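Long-range contacts in autoinducer 2-binding protein LsrB (Clostridium saccharobutylicum DSM 13864, PDB 6DSP), which binds the quorum-sensing signal autoinducer-2 as an LsrB-family receptor with the two-lobed fold of periplasmic binding proteins: residues T108-V113 and V122-P127; S313-K318 and V328-E333. All blocks are in the same frame, centred on the assembly; numbering follows the deposited sequence.

In the fold
From the N terminus, the chain lays down the parallel strands of the mixed sheet before interaction 1 closes a short loop, joining the ends of strands 105-109 and 120-123 beside the ligand cleft. The chain then builds the second lobe around a parallel sheet, and returns to add strands 298-301, 305-311 and 327-330 to the first. Interaction 2 closes the loop between the last two of these. The two contacts are therefore in series, neither nested nor crossed, yet adjacent in space: strands 120-123 and 327-330 are neighbours, with Ser123 probably hydrogen-bonded through its backbone to Val329 and Leu331, while Thr126 and Pro127 pack against the backbone carbonyls of Val314 and Leu315.

Interaction 1 (T108-V113 and V122-P127); sequences TWDSDV and VSQGTP. With PAV ((2R,4S)-2-methyl-2,3,3,4-tetrahydroxytetrahydrofuran), chain C.
Trp109 and Val122 form a parallel beta bridge, and the tight part of the contact lies on either side of it. Val122 N donates to Thr108 O at 2.9 Å, and Asp110 N to Val122 O at 3.1 Å. The CA of Trp109 also approaches Val122 O (3.3 Å) in a CA-H...O contact, and Gln276 brings a further hydrogen bond to this carbonyl. Beyond the bridge the strands part. Ser111 N bonds back to Trp109 O in a classic gamma turn centred on Asp110, and a water bridges the two segments, donating to Asp110 O at 2.8 Å and hydrogen-bonded also to Ser123 OG.

Such loops at strand ends line the ligand cleft in the periplasmic binding protein fold, and here the two segments meet again through their side chains. A bend at chi2 (-92°) turns CD of Gln124 toward Asp110. Its NE2 lies 2.9 Å from Asp110 OD1, on the anti side of the carboxylate. The amide and carboxylate planes are nearly parallel (11°) but offset, each partner tilted out of the other's plane, and the bond is bent, 134° at the hydrogen. That same OD1 accepts from O3 of the bound autoinducer-2 at 2.7 Å, while OD2 takes O4 at 2.6 Å and is also hydrogen-bonded to Ser85 OG. The ligand thus spans both carboxylate oxygens, and Gln124, its OE1 bonded to Gln276, helps to fix the carboxylate's rotation. An ST turn from Ser123 OG to Gly125 N spans Gln124; beyond it Thr126 and Pro127 lead out to the partly exposed start of helix 127-144.

Interaction 2 (S313-K318 and V328-E333); sequences SVLDPK and VVLLPE
The loop connecting the antiparallel strands 305-311 and 327-330 of the mixed sheet folds back across one face of the second strand, where Val314 and Leu315 pack on Val328 and Leu330. The contact is wholly apolar. No hydrogen bond crosses it, and the backbones stay well apart, the CA atoms of Val314 and Val328 being 7.6 Å from each other, with branched side chains filling the interval.

Val314 touches through a single methyl. Its CG2 lies between the backbone N and the carbonyl carbon and comes to 3.8 Å from Val328 CG1. The two valine side chains run antiparallel alongside each other, and the same CG2 also reaches Leu330 CD1 at 4.0 Å. Leu315 divides its fork between the two strand residues: CD1 sits almost evenly against both methyls of Val328, 3.9 Å from its CG2, while CD2 meets Leu330 CD2 at 4.0 Å. The leucine's CD1 is anti to CA (chi2 -176°), which puts it against the Val328 methyls.

Val328 and Leu330 share this face of the sheet, which belongs to the first lobe of the periplasmic binding protein fold. Val329 points away between them and packs on Met279 of helix 273-288, on the other side of the strand. Leu315 reaches past strand 327-330 to touch Met121 and Ser123 of strand 120-123, and Leu330 also lies against Ser123.

Outward from the apolar patch the loop is more exposed and held by polar bonds of its own. Ser313 OG is hydrogen-bonded to Asp321, farther along the connection. Asp316 OD1 accepts from Lys318 N at 2.9 Å in an Asx turn, the donor standing well above the carboxylate plane.

Interaction 1 (T108-V113 and V122-P127)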
# COMPACT_ATOMS: atom_id res chain seq x y z
N THR A 108 -7.77 8.36 -6.90
CA THR A 108 -6.58 7.67 -6.44
C THR A 108 -6.96 6.35 -5.76
O THR A 108 -8.11 6.13 -5.38
CB THR A 108 -5.75 8.54 -5.48
OG1 THR A 108 -6.65 9.09 -4.51
CG2 THR A 108 -5.06 9.67 -6.24
N TRP A 109 -5.96 5.49 -5.59
CA TRP A 109 -6.10 4.29 -4.79
C TRP A 109 -4.75 4.00 -4.19
O TRP A 109 -3.72 4.42 -4.76
CB TRP A 109 -6.59 3.12 -5.69
CG TRP A 109 -5.54 2.61 -6.65
CD1 TRP A 109 -5.00 3.29 -7.73
CD2 TRP A 109 -4.83 1.38 -6.56
NE1 TRP A 109 -4.00 2.51 -8.32
CE2 TRP A 109 -3.87 1.35 -7.61
CE3 TRP A 109 -4.91 0.29 -5.70
CZ2 TRP A 109 -3.00 0.26 -7.81
CZ3 TRP A 109 -4.05 -0.80 -5.90
CH2 TRP A 109 -3.12 -0.81 -6.97
N ASP A 110 -4.73 3.28 -3.06
CA ASP A 110 -3.50 2.75 -2.46
C ASP A 110 -2.66 3.84 -1.79
O ASP A 110 -2.58 3.88 -0.56
CB ASP A 110 -2.72 1.92 -3.48
CG ASP A 110 -1.42 1.37 -2.93
OD1 ASP A 110 -1.46 0.82 -1.80
OD2 ASP A 110 -0.38 1.44 -3.65
N SER A 111 -2.09 4.76 -2.56
CA SER A 111 -1.31 5.87 -2.00
C SER A 111 -1.81 7.19 -2.59
O SER A 111 -1.77 7.39 -3.82
CB SER A 111 0.18 5.70 -2.26
OG SER A 111 0.84 6.75 -1.55
N ASP A 112 -2.29 8.06 -1.72
CA ASP A 112 -3.06 9.24 -2.10
C ASP A 112 -2.14 10.38 -2.56
O ASP A 112 -0.90 10.30 -2.48
CB ASP A 112 -3.88 9.70 -0.89
CG ASP A 112 -5.19 10.38 -1.28
OD1 ASP A 112 -5.48 10.66 -2.48
OD2 ASP A 112 -5.96 10.66 -0.34
N VAL A 113 -2.79 11.41 -3.10
CA VAL A 113 -2.12 12.67 -3.44
C VAL A 113 -2.78 13.80 -2.64
O VAL A 113 -3.66 13.54 -1.81
CB VAL A 113 -2.19 12.95 -4.96
CG1 VAL A 113 -1.55 11.83 -5.71
CG2 VAL A 113 -3.65 13.14 -5.39
N VAL A 122 -9.53 5.51 -2.93
CA VAL A 122 -9.91 4.21 -2.39
C VAL A 122 -8.75 3.64 -1.59
O VAL A 122 -7.71 3.23 -2.14
CB VAL A 122 -10.39 3.22 -3.46
CG1 VAL A 122 -10.76 1.91 -2.80
CG2 VAL A 122 -11.61 3.82 -4.17
N SER A 123 -8.91 3.65 -0.26
CA SER A 123 -7.82 3.32 0.65
C SER A 123 -8.05 2.00 1.37
O SER A 123 -9.17 1.70 1.82
CB SER A 123 -7.67 4.44 1.69
OG SER A 123 -6.67 4.10 2.64
N GLN A 124 -6.96 1.26 1.57
CA GLN A 124 -6.96 0.00 2.28
C GLN A 124 -7.16 0.14 3.79
O GLN A 124 -7.39 -0.88 4.45
CB GLN A 124 -5.65 -0.75 2.01
CG GLN A 124 -4.36 0.04 2.30
CD GLN A 124 -3.81 0.79 1.08
OE1 GLN A 124 -4.56 1.45 0.37
NE2 GLN A 124 -2.50 0.75 0.89
N GLY A 125 -7.07 1.34 4.36
CA GLY A 125 -7.33 1.50 5.78
C GLY A 125 -6.78 2.81 6.29
O GLY A 125 -6.04 3.51 5.60
N THR A 126 -7.16 3.14 7.53
CA THR A 126 -6.60 4.35 8.11
C THR A 126 -5.16 4.09 8.53
O THR A 126 -4.76 2.94 8.78
CB THR A 126 -7.41 4.79 9.33
OG1 THR A 126 -7.21 3.82 10.37
CG2 THR A 126 -8.92 4.91 9.00
N PRO A 127 -4.35 5.15 8.65
CA PRO A 127 -2.96 4.92 9.04
C PRO A 127 -2.83 4.40 10.46
O PRO A 127 -1.90 3.66 10.76
CB PRO A 127 -2.27 6.27 8.81
CG PRO A 127 -3.35 7.26 8.74
CD PRO A 127 -4.61 6.54 8.27
O2 PAV C . 2.59 -1.83 1.23
C2 PAV C . 2.16 -1.76 -0.15
C1 PAV C . 1.43 -3.05 -0.60
O5 PAV C . 3.47 -1.82 -0.94
C5 PAV C . 3.23 -1.24 -2.15
C4 PAV C . 1.84 -0.58 -2.08
O4 PAV C . 1.89 0.73 -2.64
C3 PAV C . 1.55 -0.62 -0.58
O3 PAV C . 0.17 -0.68 -0.34
O13 PAV C . 2.13 0.50 0.06
O HOH W 1 -4.06 4.60 1.75

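Interaction 2 (S313-K318 and V328-E333)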
# COMPACT_ATOMS: atom_id res chain seq x y z
N SER A 313 -10.23 13.62 6.17
CA SER A 313 -9.54 13.51 7.44
C SER A 313 -9.59 12.10 8.05
O SER A 313 -8.87 11.87 9.03
CB SER A 313 -10.11 14.54 8.42
OG SER A 313 -11.50 14.37 8.58
N VAL A 314 -10.34 11.14 7.48
CA VAL A 314 -10.17 9.76 7.96
C VAL A 314 -8.77 9.23 7.72
O VAL A 314 -8.34 8.30 8.40
CB VAL A 314 -11.25 8.80 7.39
CG1 VAL A 314 -12.65 9.28 7.70
CG2 VAL A 314 -11.06 8.49 5.89
N LEU A 315 -8.04 9.78 6.74
CA LEU A 315 -6.67 9.36 6.49
C LEU A 315 -5.62 10.29 7.10
O LEU A 315 -4.42 9.96 7.05
CB LEU A 315 -6.42 9.22 4.98
CG LEU A 315 -7.28 8.18 4.23
CD1 LEU A 315 -6.84 8.10 2.78
CD2 LEU A 315 -7.20 6.81 4.87
N ASP A 316 -6.01 11.43 7.63
CA ASP A 316 -5.07 12.42 8.17
C ASP A 316 -5.92 13.42 8.94
O ASP A 316 -6.66 14.17 8.32
CB ASP A 316 -4.32 13.14 7.03
CG ASP A 316 -3.32 14.18 7.55
OD1 ASP A 316 -3.36 14.51 8.76
OD2 ASP A 316 -2.46 14.64 6.77
N PRO A 317 -5.85 13.46 10.26
CA PRO A 317 -6.73 14.36 11.01
C PRO A 317 -6.51 15.82 10.67
O PRO A 317 -7.39 16.63 10.95
CB PRO A 317 -6.39 14.06 12.47
CG PRO A 317 -5.53 12.90 12.47
CD PRO A 317 -4.99 12.63 11.13
N LYS A 318 -5.35 16.18 10.13
CA LYS A 318 -5.08 17.56 9.74
C LYS A 318 -5.68 17.92 8.37
O LYS A 318 -5.56 19.08 7.97
CB LYS A 318 -3.57 17.83 9.67
CG LYS A 318 -2.72 17.36 10.85
CD LYS A 318 -2.93 18.16 12.09
CE LYS A 318 -2.02 17.72 13.26
NZ LYS A 318 -2.47 16.47 14.00
N VAL A 328 -12.94 9.89 0.66
CA VAL A 328 -12.22 8.62 0.76
C VAL A 328 -13.22 7.47 0.92
O VAL A 328 -14.17 7.56 1.71
CB VAL A 328 -11.29 8.66 2.00
CG1 VAL A 328 -10.64 7.29 2.27
CG2 VAL A 328 -10.25 9.76 1.87
N VAL A 329 -12.97 6.37 0.22
CA VAL A 329 -13.68 5.11 0.45
C VAL A 329 -12.67 4.16 1.08
O VAL A 329 -11.56 4.01 0.57
CB VAL A 329 -14.22 4.54 -0.88
CG1 VAL A 329 -14.72 3.13 -0.68
CG2 VAL A 329 -15.31 5.45 -1.43
N LEU A 330 -13.05 3.54 2.20
CA LEU A 330 -12.19 2.62 2.94
C LEU A 330 -12.59 1.17 2.68
O LEU A 330 -13.77 0.82 2.75
CB LEU A 330 -12.33 2.89 4.45
CG LEU A 330 -11.67 4.21 4.90
CD1 LEU A 330 -12.15 4.64 6.29
CD2 LEU A 330 -10.15 4.11 4.83
N LEU A 331 -11.59 0.30 2.46
CA LEU A 331 -11.89 -1.13 2.44
C LEU A 331 -12.39 -1.57 3.81
O LEU A 331 -11.86 -1.14 4.84
CB LEU A 331 -10.62 -1.91 2.13
CG LEU A 331 -10.06 -1.76 0.72
CD1 LEU A 331 -8.93 -2.75 0.56
CD2 LEU A 331 -11.14 -1.96 -0.35
N PRO A 332 -13.38 -2.47 3.86
CA PRO A 332 -13.91 -2.91 5.15
C PRO A 332 -13.03 -3.87 5.92
O PRO A 332 -13.27 -4.07 7.11
CB PRO A 332 -15.23 -3.60 4.76
CG PRO A 332 -15.04 -4.06 3.38
CD PRO A 332 -14.17 -2.98 2.73
N GLU A 333 -12.05 -4.51 5.29
CA GLU A 333 -11.27 -5.46 6.06
C GLU A 333 -9.85 -5.54 5.53
O GLU A 333 -9.58 -5.21 4.37
CB GLU A 333 -11.91 -6.85 6.18
CG GLU A 333 -11.73 -7.71 4.97
CD GLU A 333 -12.54 -8.99 5.08
OE1 GLU A 333 -13.38 -9.10 6.00
OE2 GLU A 333 -12.36 -9.88 4.22